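Local coordinates for protein dTDP-4-amino-4,6-dideoxyglucose formyltransferase (Shewanella sp. FDAARGOS_354, PDB 6V2T) that probably transfers a formyl group from a reduced folate cofactor to the 4-amino group of dTDP-4-amino-4,6-dideoxyglucose, a sugar nucleotide linked to lipopolysaccharide O-antigen synthesis, at residues H25-S30 against T75-K80; P34-I39 against A67-L72; N41-N46 against D188-L193; K139-T144 against V163-W168; C219-D224 against I233-A238. All coordinates share one frame; numbering follows the deposited sequence. Where two conformers were deposited one is given.

Contacts 1 to 4 lie in the formyl transferase domain, contact 5, last in the chain, in the dimerization domain. Contact 2 is nested inside the loop closed by contact 1 and touches it, centres about 13 Å apart. Contact 3 shares helix 33-45 with contact 2 and alternates in sequence with contacts 1 and 2; contact 4 is nested inside its loop and shares the seven-stranded sheet with contact 1, about 29 Å away between centres. Contacts 4 and 5, centres about 19 Å apart, meet where Glu167 and Phe166 approach Arg237 through weak polar contacts at the domain junction; both touch the second subunit. Side chains of contacts 1, 2 and 4 come within about 10 Å of the dTDP-sugar.

Contact 1: H25-S30 against T75-K80; sequences HVLIVS and TSINVK
Ile77 meets both Leu27 and Val29 although strand 53-60 lies between their two strands in the sheet order. No hydrogen bond joins 25-30 to 75-80, and the contact is made by branched side chains alone. The two branches of Ile77 divide the work. CG1 stands anti to the backbone N (chi1 -156°) and carries CD1 to Leu27 CD2, 4.2 Å away. The other branch, CG2, meets CG1 of Val29 at 4.1 Å, and these two side chains cross at about a right angle. Leu27 and Val29, two residues apart on strand 24-30, turn to the same face of the sheet, which helix 82-91 covers: its Ile88 packs on both Leu27 and Ile77. Ile28 and Ser30, between and beyond them, pack on helix 33-45.

Just past Ile77 the chain leaves the strand in an Asx turn. Asn78 OD1 accepts the backbone N-H of Lys80 at 3.0 Å, with the donor lying 47° out of the carbonyl plane, and it also takes a bond from Gln102 NE2. Asp84 receives the N-H of Asn78, so the turn is tied to two other parts of the domain. The buried side of the contact is therefore purely apolar and depends on shape and exclusion of water, whereas directional bonds fix the path of the chain directly after it.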
# COMPACT_ATOMS: atom_id res chain seq x y z
N HIS B 25 -43.27 7.01 -14.43
CA HIS B 25 -42.46 7.24 -13.21
C HIS B 25 -41.48 6.08 -13.02
O HIS B 25 -41.94 4.93 -12.92
CB HIS B 25 -43.40 7.40 -12.01
CG HIS B 25 -44.51 8.35 -12.31
ND1 HIS B 25 -45.79 7.93 -12.59
CD2 HIS B 25 -44.51 9.69 -12.44
CE1 HIS B 25 -46.55 8.98 -12.85
NE2 HIS B 25 -45.78 10.07 -12.77
N VAL B 26 -40.18 6.39 -12.99
CA VAL B 26 -39.08 5.41 -12.73
C VAL B 26 -38.46 5.76 -11.38
O VAL B 26 -38.07 6.96 -11.21
CB VAL B 26 -38.04 5.42 -13.85
CG1 VAL B 26 -36.82 4.58 -13.49
CG2 VAL B 26 -38.63 5.00 -15.19
N LEU B 27 -38.40 4.79 -10.46
CA LEU B 27 -37.75 4.96 -9.14
C LEU B 27 -36.33 4.38 -9.19
O LEU B 27 -36.14 3.16 -9.46
CB LEU B 27 -38.58 4.33 -8.02
CG LEU B 27 -37.88 4.31 -6.66
CD1 LEU B 27 -37.74 5.73 -6.11
CD2 LEU B 27 -38.64 3.43 -5.68
N ILE B 28 -35.33 5.21 -8.89
CA ILE B 28 -33.93 4.76 -8.80
C ILE B 28 -33.57 4.70 -7.32
O ILE B 28 -33.67 5.74 -6.62
CB ILE B 28 -33.04 5.63 -9.70
CG1 ILE B 28 -33.48 5.46 -11.16
CG2 ILE B 28 -31.57 5.30 -9.53
CD1 ILE B 28 -32.96 6.52 -12.07
N VAL B 29 -33.31 3.48 -6.83
CA VAL B 29 -32.87 3.23 -5.43
C VAL B 29 -31.39 2.90 -5.48
O VAL B 29 -30.99 1.95 -6.18
CB VAL B 29 -33.64 2.11 -4.73
CG1 VAL B 29 -33.28 2.04 -3.25
CG2 VAL B 29 -35.13 2.25 -4.90
N SER B 30 -30.59 3.66 -4.75
CA SER B 30 -29.13 3.61 -4.89
C SER B 30 -28.43 4.08 -3.61
O SER B 30 -28.87 5.09 -3.01
CB SER B 30 -28.70 4.46 -6.03
OG SER B 30 -27.30 4.37 -6.18
N THR B 75 -33.62 11.31 -0.61
CA THR B 75 -34.23 10.97 0.69
C THR B 75 -34.22 9.46 0.83
O THR B 75 -33.93 8.76 -0.15
CB THR B 75 -35.63 11.58 0.80
OG1 THR B 75 -36.34 11.17 -0.37
CG2 THR B 75 -35.60 13.09 0.90
N SER B 76 -34.49 8.98 2.03
CA SER B 76 -34.46 7.54 2.38
C SER B 76 -35.72 6.87 1.82
O SER B 76 -36.76 7.55 1.70
CB SER B 76 -34.36 7.35 3.86
OG SER B 76 -34.12 5.98 4.14
N ILE B 77 -35.62 5.57 1.51
CA ILE B 77 -36.80 4.68 1.34
C ILE B 77 -36.45 3.34 1.99
O ILE B 77 -35.25 3.01 2.01
CB ILE B 77 -37.21 4.52 -0.14
CG1 ILE B 77 -38.68 4.14 -0.27
CG2 ILE B 77 -36.29 3.56 -0.87
CD1 ILE B 77 -39.28 4.47 -1.63
N ASN B 78 -37.47 2.66 2.51
CA ASN B 78 -37.35 1.36 3.23
C ASN B 78 -38.16 0.28 2.52
O ASN B 78 -39.34 0.09 2.80
CB ASN B 78 -37.80 1.48 4.68
CG ASN B 78 -37.54 0.22 5.46
OD1 ASN B 78 -37.06 -0.78 4.92
ND2 ASN B 78 -37.83 0.26 6.75
N VAL B 79 -37.48 -0.49 1.69
CA VAL B 79 -38.06 -1.54 0.82
C VAL B 79 -38.59 -2.71 1.67
O VAL B 79 -39.28 -3.59 1.10
CB VAL B 79 -36.96 -1.92 -0.18
CG1 VAL B 79 -37.10 -3.33 -0.69
CG2 VAL B 79 -36.90 -0.91 -1.32
N LYS B 80 -38.31 -2.74 2.97
CA LYS B 80 -38.90 -3.73 3.91
C LYS B 80 -40.09 -3.13 4.67
O LYS B 80 -40.68 -3.85 5.47
CB LYS B 80 -37.83 -4.24 4.88
CG LYS B 80 -36.58 -4.79 4.20
CD LYS B 80 -35.84 -5.82 5.03
CE LYS B 80 -34.55 -6.26 4.38
NZ LYS B 80 -33.54 -6.66 5.40

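Contact 2: P34-I39 against A67-L72; sequences PLVSFI and ASLISL
The backbones of 34-39 and 67-72 approach to 7.7 Å between the CA atoms of Ser37 and Leu72 and to 8.3 Å between those of Val36 and Leu69, a spacing bridged by side chains, with no hydrogen bond across it. Val36 is the central residue and uses both methyls. With CG1 anti to the backbone N (chi1 170°), that branch meets CD1 of Leu72 at 4.0 Å, the two side chains running past each other in opposite senses. Its second methyl, CG2, touches Leu69 CD2 at 4.2 Å. Leu72 CD1 also rests against Ser37 CB at 4.1 Å, so one leucine methyl spans two successive residues of helix 33-45.

Behind this apolar row, Ser71 OG gives a hydrogen bond to Ser68 O at 2.8 Å, from above the carbonyl plane, within 67-72. Tyr59 and Asn63 pack on Leu69, while Val36 also touches Ser30 and Leu74. Helix 33-45 is the crossover of the beta-alpha-beta unit from strand 24-30 to 53-60, and the short helix 67-70 leads on to strand 75-77; neighbouring crossovers packed in this way are typical of a Rossmann-like fold.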
# COMPACT_ATOMS: atom_id res chain seq x y z
N PRO B 34 -21.29 7.84 -6.90
CA PRO B 34 -20.80 7.84 -8.28
C PRO B 34 -21.86 7.43 -9.32
O PRO B 34 -22.05 8.17 -10.25
CB PRO B 34 -19.61 6.87 -8.23
CG PRO B 34 -19.10 6.99 -6.80
CD PRO B 34 -20.37 7.15 -5.98
N LEU B 35 -22.57 6.31 -9.11
CA LEU B 35 -23.69 5.84 -9.99
C LEU B 35 -24.84 6.86 -10.06
O LEU B 35 -25.24 7.19 -11.16
CB LEU B 35 -24.24 4.50 -9.49
CG LEU B 35 -23.62 3.25 -10.12
CD1 LEU B 35 -24.50 2.03 -9.83
CD2 LEU B 35 -23.41 3.42 -11.62
N VAL B 36 -25.41 7.26 -8.92
CA VAL B 36 -26.56 8.20 -8.87
C VAL B 36 -26.20 9.45 -9.68
O VAL B 36 -26.93 9.80 -10.63
CB VAL B 36 -26.91 8.59 -7.42
CG1 VAL B 36 -27.91 9.74 -7.38
CG2 VAL B 36 -27.46 7.41 -6.64
N SER B 37 -25.11 10.11 -9.28
CA SER B 37 -24.63 11.35 -9.93
C SER B 37 -24.49 11.09 -11.44
O SER B 37 -25.00 11.89 -12.23
CB SER B 37 -23.36 11.82 -9.29
OG SER B 37 -22.81 12.89 -10.03
N PHE B 38 -23.87 9.98 -11.84
CA PHE B 38 -23.70 9.60 -13.27
C PHE B 38 -25.06 9.39 -13.94
O PHE B 38 -25.24 9.85 -15.07
CB PHE B 38 -22.85 8.35 -13.40
CG PHE B 38 -22.70 7.90 -14.82
CD1 PHE B 38 -23.49 6.87 -15.31
CD2 PHE B 38 -21.81 8.53 -15.67
CE1 PHE B 38 -23.36 6.46 -16.62
CE2 PHE B 38 -21.69 8.13 -16.98
CZ PHE B 38 -22.46 7.09 -17.45
N ILE B 39 -26.02 8.75 -13.27
CA ILE B 39 -27.35 8.43 -13.87
C ILE B 39 -28.13 9.74 -14.04
O ILE B 39 -28.68 9.99 -15.14
CB ILE B 39 -28.13 7.40 -13.03
CG1 ILE B 39 -27.53 6.00 -13.15
CG2 ILE B 39 -29.60 7.41 -13.39
CD1 ILE B 39 -28.06 5.02 -12.14
N ALA B 67 -24.77 10.94 3.98
CA ALA B 67 -24.47 12.39 3.83
C ALA B 67 -24.38 12.83 2.36
O ALA B 67 -25.08 13.80 1.98
CB ALA B 67 -23.19 12.72 4.57
N SER B 68 -23.51 12.19 1.59
CA SER B 68 -23.13 12.56 0.20
C SER B 68 -24.31 12.33 -0.75
O SER B 68 -24.34 12.96 -1.83
CB SER B 68 -21.91 11.80 -0.27
OG SER B 68 -22.22 10.45 -0.56
N LEU B 69 -25.24 11.45 -0.35
CA LEU B 69 -26.47 11.14 -1.12
C LEU B 69 -27.52 12.20 -0.77
O LEU B 69 -28.19 12.67 -1.71
CB LEU B 69 -26.94 9.71 -0.79
CG LEU B 69 -26.07 8.59 -1.35
CD1 LEU B 69 -26.51 7.23 -0.83
CD2 LEU B 69 -26.07 8.59 -2.87
N ILE B 70 -27.61 12.60 0.50
CA ILE B 70 -28.54 13.67 0.98
C ILE B 70 -28.14 15.02 0.37
O ILE B 70 -29.03 15.89 0.23
CB ILE B 70 -28.55 13.77 2.51
CG1 ILE B 70 -28.98 12.45 3.16
CG2 ILE B 70 -29.42 14.94 2.95
CD1 ILE B 70 -28.80 12.43 4.66
N SER B 71 -26.86 15.18 0.04
CA SER B 71 -26.29 16.38 -0.62
C SER B 71 -26.72 16.45 -2.09
O SER B 71 -26.67 17.55 -2.66
CB SER B 71 -24.78 16.40 -0.50
OG SER B 71 -24.19 15.70 -1.58
N LEU B 72 -27.11 15.32 -2.69
CA LEU B 72 -27.68 15.29 -4.07
C LEU B 72 -29.21 15.44 -3.99
O LEU B 72 -29.86 15.43 -5.04
CB LEU B 72 -27.27 13.99 -4.77
CG LEU B 72 -25.80 13.91 -5.19
CD1 LEU B 72 -25.50 12.57 -5.85
CD2 LEU B 72 -25.43 15.05 -6.11

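Contact 3: N41-N46 against D188-L193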
# COMPACT_ATOMS: atom_id res chain seq x y z
N ASN B 41 -26.98 12.77 -14.53
CA ASN B 41 -26.38 13.42 -15.73
C ASN B 41 -26.86 12.68 -16.98
O ASN B 41 -27.32 13.34 -17.92
CB ASN B 41 -24.86 13.49 -15.64
CG ASN B 41 -24.30 14.29 -16.79
OD1 ASN B 41 -24.62 15.48 -16.93
ND2 ASN B 41 -23.54 13.64 -17.65
N LEU B 42 -26.80 11.34 -17.00
CA LEU B 42 -27.15 10.53 -18.20
C LEU B 42 -28.59 10.83 -18.64
O LEU B 42 -28.86 10.80 -19.88
CB LEU B 42 -27.04 9.04 -17.85
CG LEU B 42 -26.29 8.17 -18.84
CD1 LEU B 42 -26.54 6.70 -18.53
CD2 LEU B 42 -26.65 8.49 -20.28
N VAL B 43 -29.48 11.07 -17.68
CA VAL B 43 -30.92 11.35 -17.92
C VAL B 43 -31.02 12.69 -18.66
O VAL B 43 -31.61 12.71 -19.76
CB VAL B 43 -31.72 11.27 -16.61
CG1 VAL B 43 -33.06 11.97 -16.69
CG2 VAL B 43 -31.91 9.81 -16.17
N ALA B 44 -30.40 13.75 -18.11
CA ALA B 44 -30.25 15.07 -18.79
C ALA B 44 -29.81 14.88 -20.24
O ALA B 44 -30.49 15.42 -21.11
CB ALA B 44 -29.28 15.94 -18.02
N VAL B 45 -28.74 14.13 -20.51
CA VAL B 45 -28.11 14.00 -21.87
C VAL B 45 -29.05 13.25 -22.84
O VAL B 45 -28.92 13.46 -24.09
CB VAL B 45 -26.73 13.30 -21.78
CG1 VAL B 45 -26.26 12.76 -23.13
CG2 VAL B 45 -25.67 14.22 -21.19
N ASN B 46 -29.90 12.36 -22.32
CA ASN B 46 -30.90 11.59 -23.11
C ASN B 46 -32.28 12.25 -22.96
O ASN B 46 -33.28 11.54 -23.19
CB ASN B 46 -31.01 10.12 -22.65
CG ASN B 46 -29.95 9.18 -23.19
OD1 ASN B 46 -30.16 8.53 -24.21
ND2 ASN B 46 -28.82 9.08 -22.50
N ASP B 188 -25.13 3.25 -23.13
CA ASP B 188 -25.69 2.45 -24.24
C ASP B 188 -27.12 1.96 -23.96
O ASP B 188 -27.85 1.78 -24.95
CB ASP B 188 -24.76 1.28 -24.58
CG ASP B 188 -23.43 1.72 -25.19
OD1 ASP B 188 -22.56 0.85 -25.41
OD2 ASP B 188 -23.29 2.92 -25.45
N HIS B 189 -27.55 1.76 -22.71
CA HIS B 189 -28.77 0.94 -22.43
C HIS B 189 -29.72 1.51 -21.38
O HIS B 189 -30.74 0.85 -21.13
CB HIS B 189 -28.38 -0.48 -22.02
CG HIS B 189 -27.68 -1.21 -23.12
ND1 HIS B 189 -28.20 -1.28 -24.39
CD2 HIS B 189 -26.51 -1.88 -23.15
CE1 HIS B 189 -27.38 -1.98 -25.16
NE2 HIS B 189 -26.35 -2.38 -24.41
N LEU B 190 -29.50 2.70 -20.82
CA LEU B 190 -30.45 3.20 -19.81
C LEU B 190 -31.84 3.34 -20.47
O LEU B 190 -32.79 2.83 -19.91
CB LEU B 190 -29.98 4.51 -19.19
CG LEU B 190 -30.97 5.14 -18.20
CD1 LEU B 190 -31.19 4.23 -17.01
CD2 LEU B 190 -30.52 6.51 -17.75
N ALA B 191 -31.95 3.99 -21.63
CA ALA B 191 -33.23 4.17 -22.36
C ALA B 191 -33.83 2.79 -22.64
O ALA B 191 -35.04 2.61 -22.40
CB ALA B 191 -33.03 4.94 -23.65
N ASP B 192 -33.01 1.88 -23.14
CA ASP B 192 -33.38 0.49 -23.50
C ASP B 192 -34.02 -0.19 -22.29
O ASP B 192 -35.06 -0.84 -22.49
CB ASP B 192 -32.17 -0.32 -23.97
CG ASP B 192 -31.66 0.02 -25.35
OD1 ASP B 192 -32.43 0.60 -26.13
OD2 ASP B 192 -30.49 -0.32 -25.63
N LEU B 193 -33.44 -0.04 -21.10
CA LEU B 193 -33.94 -0.64 -19.83
C LEU B 193 -35.31 -0.08 -19.52
O LEU B 193 -36.27 -0.84 -19.22
CB LEU B 193 -33.01 -0.27 -18.67
CG LEU B 193 -31.67 -0.96 -18.66
CD1 LEU B 193 -30.87 -0.54 -17.42
CD2 LEU B 193 -31.87 -2.48 -18.73
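Leu190 overlaps both Leu42 and Val43 with a single methyl. Its CD2 lies 3.9 Å from Val43 CG2 and 4.1 Å from Leu42 CD1, and the same Leu42 methyl also rests on Leu190 CB. The leucine reaches across because CG is anti to the backbone N (chi1 176°), extending the side chain from helix 171-194 toward helix 33-45. Leu42 and Leu190 lie antiparallel alongside each other, while Val43 meets Leu190 at a slant. Val43 also packs on Phe55 and Tyr57 of the sheet.

Helix 33-45 ends beside this patch. Asn46, its first non-helical residue, returns to Leu42 O twice: through its backbone N and through ND2 at 3.1 Å, with a nearly straight N-H...O angle of 167°. The two donors come from opposite faces of the carbonyl plane, so a single residue grips this one carbonyl oxygen with two N-H groups. Across the interface, helix 171-194 is kinked, the N atoms of Ala191 and Asp192 lacking bonds to the turn before. Here His189 ND1 donates to Asp192 OD2 at 2.8 Å, in the ring plane and on the anti lone pair, which fixes the ring's rotation; Phe159 stacks on the ring. Two helices packed against each other over one face of a mixed sheet are characteristic of the layered alpha/beta domain of formyltransferases.

Contact 4: K139-T144 against V163-W168. With NA (sodium ion), chain J; EDO (1,2-ethanediol), chain I.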
# COMPACT_ATOMS: atom_id res chain seq x y z
N LYS B 139 -12.81 -16.83 -11.36
CA LYS B 139 -14.09 -16.66 -12.07
C LYS B 139 -14.15 -15.28 -12.72
O LYS B 139 -13.54 -14.31 -12.26
CB LYS B 139 -15.24 -16.93 -11.10
CG LYS B 139 -15.37 -18.37 -10.62
CD LYS B 139 -16.50 -18.54 -9.66
CE LYS B 139 -16.56 -19.86 -8.94
NZ LYS B 139 -16.68 -20.97 -9.91
N PRO B 140 -14.90 -15.12 -13.83
CA PRO B 140 -15.06 -13.82 -14.46
C PRO B 140 -15.72 -12.75 -13.57
O PRO B 140 -16.49 -13.07 -12.70
CB PRO B 140 -16.01 -14.06 -15.65
CG PRO B 140 -16.03 -15.56 -15.85
CD PRO B 140 -15.64 -16.18 -14.53
N VAL B 141 -15.49 -11.50 -13.91
CA VAL B 141 -16.16 -10.35 -13.24
C VAL B 141 -16.48 -9.33 -14.33
O VAL B 141 -15.95 -9.46 -15.46
CB VAL B 141 -15.26 -9.76 -12.14
CG1 VAL B 141 -14.18 -8.87 -12.70
CG2 VAL B 141 -16.06 -9.02 -11.06
N GLY B 142 -17.38 -8.41 -14.01
CA GLY B 142 -17.82 -7.35 -14.91
C GLY B 142 -19.05 -6.71 -14.32
O GLY B 142 -19.15 -6.69 -13.09
N CYS B 143 -19.96 -6.24 -15.17
CA CYS B 143 -21.24 -5.62 -14.78
C CYS B 143 -22.35 -6.47 -15.40
O CYS B 143 -22.22 -6.86 -16.60
CB CYS B 143 -21.35 -4.18 -15.26
SG CYS B 143 -22.96 -3.44 -14.86
N THR B 144 -23.40 -6.70 -14.63
CA THR B 144 -24.65 -7.38 -15.07
C THR B 144 -25.84 -6.47 -14.76
O THR B 144 -26.03 -6.01 -13.57
CB THR B 144 -24.81 -8.76 -14.41
OG1 THR B 144 -23.65 -9.58 -14.59
CG2 THR B 144 -26.03 -9.47 -14.96
N VAL B 163 -15.09 -7.69 -17.58
CA VAL B 163 -13.87 -6.84 -17.55
C VAL B 163 -12.73 -7.78 -17.20
O VAL B 163 -12.92 -8.77 -16.47
CB VAL B 163 -13.99 -5.62 -16.61
CG1 VAL B 163 -15.30 -4.89 -16.79
CG2 VAL B 163 -13.79 -6.00 -15.16
N PRO B 164 -11.54 -7.52 -17.78
CA PRO B 164 -10.37 -8.34 -17.51
C PRO B 164 -9.88 -8.06 -16.09
O PRO B 164 -10.15 -6.99 -15.55
CB PRO B 164 -9.36 -7.86 -18.57
CG PRO B 164 -9.75 -6.42 -18.82
CD PRO B 164 -11.26 -6.39 -18.68
N ILE B 165 -9.27 -9.08 -15.49
CA ILE B 165 -8.46 -8.98 -14.25
C ILE B 165 -7.00 -9.26 -14.60
O ILE B 165 -6.73 -10.33 -15.17
CB ILE B 165 -8.96 -9.95 -13.19
CG1 ILE B 165 -10.44 -9.70 -12.88
CG2 ILE B 165 -8.10 -9.84 -11.93
CD1 ILE B 165 -10.97 -10.58 -11.79
N PHE B 166 -6.10 -8.38 -14.17
CA PHE B 166 -4.65 -8.56 -14.35
C PHE B 166 -4.01 -9.07 -13.06
O PHE B 166 -4.61 -8.86 -11.96
CB PHE B 166 -4.07 -7.25 -14.88
CG PHE B 166 -4.78 -6.71 -16.10
CD1 PHE B 166 -4.74 -7.39 -17.30
CD2 PHE B 166 -5.49 -5.53 -16.05
CE1 PHE B 166 -5.38 -6.90 -18.43
CE2 PHE B 166 -6.14 -5.04 -17.17
CZ PHE B 166 -6.09 -5.72 -18.36
N GLU B 167 -2.85 -9.73 -13.19
CA GLU B 167 -1.97 -10.23 -12.10
C GLU B 167 -1.72 -9.13 -11.06
O GLU B 167 -1.56 -9.45 -9.89
CB GLU B 167 -0.60 -10.61 -12.69
CG GLU B 167 -0.37 -12.11 -12.88
CD GLU B 167 -1.51 -13.04 -12.49
OE1 GLU B 167 -1.60 -13.38 -11.29
OE2 GLU B 167 -2.26 -13.48 -13.38
N TRP B 168 -1.57 -7.90 -11.53
CA TRP B 168 -1.11 -6.75 -10.70
C TRP B 168 -2.32 -5.93 -10.19
O TRP B 168 -2.10 -4.82 -9.72
CB TRP B 168 -0.18 -5.84 -11.49
CG TRP B 168 -0.79 -5.31 -12.75
CD1 TRP B 168 -1.49 -4.16 -12.94
CD2 TRP B 168 -0.68 -5.93 -14.04
NE1 TRP B 168 -1.85 -4.03 -14.26
CE2 TRP B 168 -1.38 -5.11 -14.95
CE3 TRP B 168 -0.10 -7.11 -14.49
CZ2 TRP B 168 -1.49 -5.44 -16.30
CZ3 TRP B 168 -0.22 -7.44 -15.82
CH2 TRP B 168 -0.89 -6.61 -16.71
NA NA J . -2.22 -2.73 -8.98
C1 EDO I . -5.32 -12.49 -12.54
O1 EDO I . -5.86 -12.49 -11.22
C2 EDO I . -5.34 -13.87 -13.05
O2 EDO I . -4.76 -14.76 -12.09
O HOH W 1 -13.17 -11.27 -15.87
O HOH W 2 -2.33 -1.32 -10.74
O HOH W 3 -1.97 -1.67 -6.80
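Val141 O accepts the N-H of Val163 at 2.9 Å in a nearly straight bond (N-H...O 166°), the donor tilted 21° from the carbonyl plane. Water 1 bridges the same two residues: it accepts from Val141 N at 3.0 Å and lies close to Val163 O. This is the end of the antiparallel pair 141-147 and 157-163, at the outer edge of the seven-stranded sheet, where 163-168 departs into a loop. Val141 puts CG1 between its own N and carbonyl carbon (chi1 79°). That methyl meets CG2 of Val163 at 3.8 Å and CD1 of Ile165 at 3.7 Å, the side chains of Val141 and Ile165 crossing at about a right angle. Gly142 lets Val163 N come within 3.8 Å of its CA. Pro130, Gln131 and Ser134 of helix 130-137 also pack on Val141, Ser134 reaching Ile165 as well, and Gln131 belongs to the dTDP-sugar pocket.

Farther along the loop, Phe166 CB lies 3.4 Å above the plane of the Trp168 ring, over its centre. Arg251 of the second subunit packs on Trp168, whose backbone O binds sodium at 2.2 Å; Asn173, Ala263 and two waters complete the ion's shell.

Contact 5: C219-D224 against I233-A238. With EDO (1,2-ethanediol), chain I.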
# COMPACT_ATOMS: atom_id res chain seq x y z
N CYS B 219 -11.01 -12.31 5.40
CA CYS B 219 -10.28 -11.16 5.96
C CYS B 219 -9.37 -11.65 7.10
O CYS B 219 -8.32 -11.06 7.27
CB CYS B 219 -11.23 -10.08 6.44
SG CYS B 219 -11.81 -8.99 5.11
N LYS B 220 -9.77 -12.72 7.80
CA LYS B 220 -9.03 -13.25 8.97
C LYS B 220 -7.89 -14.11 8.44
O LYS B 220 -8.13 -15.25 7.98
CB LYS B 220 -9.96 -14.04 9.91
CG LYS B 220 -9.27 -14.53 11.17
CD LYS B 220 -10.16 -15.25 12.16
CE LYS B 220 -9.33 -16.00 13.18
NZ LYS B 220 -10.19 -16.75 14.13
N LEU B 221 -6.68 -13.56 8.46
CA LEU B 221 -5.51 -14.26 7.89
C LEU B 221 -5.05 -15.35 8.87
O LEU B 221 -5.11 -15.11 10.08
CB LEU B 221 -4.40 -13.24 7.67
CG LEU B 221 -4.76 -12.10 6.72
CD1 LEU B 221 -3.58 -11.15 6.61
CD2 LEU B 221 -5.18 -12.63 5.36
N ASN B 222 -4.55 -16.45 8.32
CA ASN B 222 -3.83 -17.51 9.07
C ASN B 222 -2.35 -17.43 8.68
O ASN B 222 -1.99 -17.90 7.58
CB ASN B 222 -4.47 -18.88 8.80
CG ASN B 222 -3.63 -20.03 9.30
OD1 ASN B 222 -2.84 -19.85 10.21
ND2 ASN B 222 -3.75 -21.18 8.64
N LEU B 223 -1.53 -16.84 9.54
CA LEU B 223 -0.07 -16.67 9.31
C LEU B 223 0.65 -18.03 9.16
O LEU B 223 1.78 -18.02 8.70
CB LEU B 223 0.50 -15.83 10.45
CG LEU B 223 0.15 -14.34 10.40
CD1 LEU B 223 0.84 -13.56 11.52
CD2 LEU B 223 0.49 -13.75 9.04
N ASP B 224 0.02 -19.15 9.54
CA ASP B 224 0.65 -20.50 9.51
C ASP B 224 0.31 -21.21 8.21
O ASP B 224 0.94 -22.25 7.88
CB ASP B 224 0.23 -21.30 10.75
CG ASP B 224 0.73 -20.65 12.02
OD1 ASP B 224 1.95 -20.35 12.07
OD2 ASP B 224 -0.10 -20.36 12.92
N ILE B 233 -0.03 -13.60 -2.28
CA ILE B 233 -0.10 -12.24 -2.91
C ILE B 233 -1.51 -12.03 -3.47
O ILE B 233 -2.09 -10.94 -3.27
CB ILE B 233 1.02 -12.03 -3.94
CG1 ILE B 233 2.36 -11.83 -3.25
CG2 ILE B 233 0.69 -10.85 -4.86
CD1 ILE B 233 3.55 -11.71 -4.16
N ASP B 234 -2.08 -13.06 -4.11
CA ASP B 234 -3.43 -13.00 -4.71
C ASP B 234 -4.47 -12.72 -3.63
O ASP B 234 -5.33 -11.83 -3.83
CB ASP B 234 -3.73 -14.28 -5.50
CG ASP B 234 -3.09 -14.30 -6.87
OD1 ASP B 234 -2.43 -13.30 -7.23
OD2 ASP B 234 -3.32 -15.28 -7.61
N LEU B 235 -4.38 -13.38 -2.49
CA LEU B 235 -5.31 -13.15 -1.35
C LEU B 235 -5.18 -11.70 -0.85
O LEU B 235 -6.25 -11.04 -0.64
CB LEU B 235 -4.95 -14.12 -0.22
CG LEU B 235 -5.64 -13.90 1.12
CD1 LEU B 235 -7.14 -13.99 0.94
CD2 LEU B 235 -5.16 -14.92 2.16
N LEU B 236 -3.94 -11.24 -0.60
CA LEU B 236 -3.72 -9.88 -0.01
C LEU B 236 -4.11 -8.80 -1.04
O LEU B 236 -4.73 -7.81 -0.63
CB LEU B 236 -2.28 -9.74 0.46
CG LEU B 236 -1.86 -10.69 1.59
CD1 LEU B 236 -0.39 -10.50 1.92
CD2 LEU B 236 -2.73 -10.51 2.83
N ARG B 237 -3.81 -8.98 -2.32
CA ARG B 237 -4.24 -7.98 -3.35
C ARG B 237 -5.77 -7.97 -3.49
O ARG B 237 -6.33 -6.83 -3.61
CB ARG B 237 -3.47 -8.13 -4.67
CG ARG B 237 -3.97 -9.22 -5.61
CD ARG B 237 -2.94 -9.35 -6.73
NE ARG B 237 -3.16 -10.55 -7.53
CZ ARG B 237 -3.94 -10.65 -8.59
NH1 ARG B 237 -4.65 -9.63 -9.06
NH2 ARG B 237 -4.01 -11.83 -9.20
N ALA B 238 -6.44 -9.13 -3.36
CA ALA B 238 -7.91 -9.25 -3.42
C ALA B 238 -8.54 -8.43 -2.28
O ALA B 238 -9.62 -7.90 -2.46
CB ALA B 238 -8.36 -10.69 -3.30
C1 EDO I . -5.32 -12.49 -12.54
O1 EDO I . -5.86 -12.49 -11.22
C2 EDO I . -5.34 -13.87 -13.05
O2 EDO I . -4.76 -14.76 -12.09
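Leu221 packs against Leu235 and Leu236 in the dimerization domain, joining the loop after helix 212-219 to helix 229-238. Its CD2 meets Leu235 CD2 and its CD1 meets Leu236 CD2, each at 3.9 Å. CD2 also comes within 4.1 Å of Leu236 CD2, so Leu236 touches both branches of Leu221. Leu235, with CG anti to the backbone N (chi1 171°), lies antiparallel to Leu221, while Leu236 crosses it at about a right angle. Ile259 of strand 256-266 packs on both Leu221 and Leu236, and Leu229 of the second subunit covers Leu221.

Next outward, Asn222 OD1 accepts Asp224 N in an Asx turn, and Asp224 forms a salt bridge to Arg230 of the second subunit. One turn of the helix is braced by Arg237, whose NE and NH2 both bind Asp234 OD1 from one face of the carboxylate plane. Lys138 pairs with the other oxygen, OD2. At the guanidinium edge, Arg237 NH2 also donates to O1 of a 1,2-ethanediol, probably from the crystallisation liquor, 2.8 Å away.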